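Local structure of transcriptional regulator nlh2 (Aquifex aeolicus, 4G3V) at residues Phe46-Ile49 / Thr54-Ile57. The protein is a transcriptional activator of the sigma54-dependent class, whose GAF domain, seen here in an inactive state, probably regulates its activity. Residues are numbered along the deposited sequence; the frame is centred on the assembly and turned at random.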
loop_
_atom_site.group_PDB
_atom_site.type_symbol
_atom_site.label_atom_id
_atom_site.label_comp_id
_atom_site.label_asym_id
_atom_site.label_seq_id
_atom_site.Cartn_x
_atom_site.Cartn_y
_atom_site.Cartn_z
ATOM N N PHE A 46 6.065 2.983 16.912
ATOM C CA PHE A 46 6.775 4.212 16.639
ATOM C C PHE A 46 7.191 4.274 15.183
ATOM O O PHE A 46 7.249 3.260 14.503
ATOM C CB PHE A 46 7.977 4.401 17.590
ATOM C CG PHE A 46 9.101 3.405 17.402
ATOM C CD1 PHE A 46 10.003 3.535 16.359
ATOM C CD2 PHE A 46 9.270 2.367 18.302
ATOM C CE1 PHE A 46 11.052 2.612 16.195
ATOM C CE2 PHE A 46 10.310 1.450 18.161
ATOM C CZ PHE A 46 11.204 1.572 17.110
ATOM N N ILE A 47 7.413 5.496 14.711
ATOM C CA ILE A 47 7.966 5.747 13.398
ATOM C C ILE A 47 9.263 6.496 13.652
ATOM O O ILE A 47 9.261 7.530 14.322
ATOM C CB ILE A 47 6.996 6.565 12.525
ATOM C CG1 ILE A 47 5.752 5.730 12.235
ATOM C CG2 ILE A 47 7.661 7.004 11.240
ATOM C CD1 ILE A 47 4.560 6.503 11.666
ATOM N N ALA A 48 10.371 5.930 13.176
ATOM C CA ALA A 48 11.686 6.540 13.334
ATOM C C ALA A 48 12.181 7.037 11.982
ATOM O O ALA A 48 11.950 6.403 10.948
ATOM C CB ALA A 48 12.658 5.553 13.910
ATOM N N ILE A 49 12.853 8.181 11.998
ATOM C CA ILE A 49 13.273 8.820 10.770
ATOM C C ILE A 49 14.775 9.023 10.755
ATOM O O ILE A 49 15.391 9.281 11.791
ATOM C CB ILE A 49 12.568 10.172 10.616
ATOM C CG1 ILE A 49 11.063 9.934 10.551
ATOM C CG2 ILE A 49 13.064 10.888 9.376
ATOM C CD1 ILE A 49 10.222 11.196 10.612
ATOM N N THR A 54 21.576 8.148 11.269
ATOM C CA THR A 54 21.000 7.578 12.482
ATOM C C THR A 54 19.486 7.734 12.445
ATOM O O THR A 54 18.980 8.724 11.919
ATOM C CB THR A 54 21.558 8.266 13.755
ATOM O OG1 THR A 54 20.997 7.660 14.924
ATOM C CG2 THR A 54 21.221 9.742 13.761
ATOM N N LEU A 55 18.768 6.757 12.995
ATOM C CA LEU A 55 17.317 6.847 13.098
ATOM C C LEU A 55 16.929 7.459 14.433
ATOM O O LEU A 55 17.452 7.070 15.475
ATOM C CB LEU A 55 16.661 5.468 13.027
ATOM C CG LEU A 55 16.569 4.720 11.705
ATOM C CD1 LEU A 55 15.639 3.526 11.881
ATOM C CD2 LEU A 55 16.090 5.611 10.584
ATOM N N ARG A 56 16.000 8.403 14.400
ATOM C CA ARG A 56 15.437 8.952 15.622
ATOM C C ARG A 56 13.924 8.821 15.613
ATOM O O ARG A 56 13.290 9.027 14.582
ATOM C CB ARG A 56 15.802 10.424 15.757
ATOM C CG ARG A 56 17.275 10.668 16.024
ATOM C CD ARG A 56 17.450 11.911 16.864
ATOM N NE ARG A 56 16.816 11.760 18.174
ATOM C CZ ARG A 56 16.245 12.749 18.859
ATOM N NH1 ARG A 56 16.210 13.987 18.372
ATOM N NH2 ARG A 56 15.698 12.497 20.043
ATOM N N ILE A 57 13.343 8.483 16.758
ATOM C CA ILE A 57 11.897 8.400 16.858
ATOM C C ILE A 57 11.288 9.772 16.582
ATOM O O ILE A 57 11.655 10.774 17.217
ATOM C CB ILE A 57 11.441 7.856 18.227
ATOM C CG1 ILE A 57 11.791 6.367 18.316
ATOM C CG2 ILE A 57 9.938 8.055 18.410
ATOM C CD1 ILE A 57 11.195 5.644 19.500
#
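Ile57 lays its terminal methyl over one face of the Phe46 ring, CD1 standing 4.0 Å from the ring centroid, a CH-pi contact offset toward the rim. The nearest ring atom is CG, 3.7 Å from Ile57 CD1, and the two side chains cross at about a right angle. Phe46 holds CG between its backbone N and carbonyl carbon (chi1 67°), which sets the ring where the Ile57 methyl can cover one of its faces; Ile57 answers with CG1 anti to its carbonyl carbon, sending the long branch to the aromatic face. Were Phe46 cut back to an alanine, the Ile57 methyl would probably lose its aromatic platform and Phe64 the ring it meets edge-to-face. Beyond the ring, Ala48 and Ile57 form a non-hydrogen-bonded antiparallel pair with CA atoms 4.0 Å apart, and the small methyl of Ala48 suits so close an approach. Ala48 CB also meets Leu55 CB at 4.1 Å, while Leu55 CD2 reaches the Ile49 carbonyl carbon. These strands make the beta hairpin 44-51/54-61 of the antiparallel GAF-domain sheet; strand 44-51 pairs on its other edge with strand 125-135, and strand 54-61 with strand 70-72. Ile49 and Arg56 form the hydrogen-bonded pair: Ile49 N donates to Arg56 O at 2.8 Å, and Arg56 N returns a bond to Ile49 O, nearly straight at 170°. Each carbonyl oxygen takes a second, weaker approach from a CA-H, Ala48 CA to Arg56 O at 3.2 Å and Leu55 CA to Ile49 O. The side chains divide between the sheet's faces: Phe46 and Leu55 touch Thr78 of helix 76-84, whereas Ile47 and Ile49 pack on Leu29 of helix 25-40. Arg56 suits a partly exposed place, where its bent chain brings NH2 into a long, weak ion pair with Asp68.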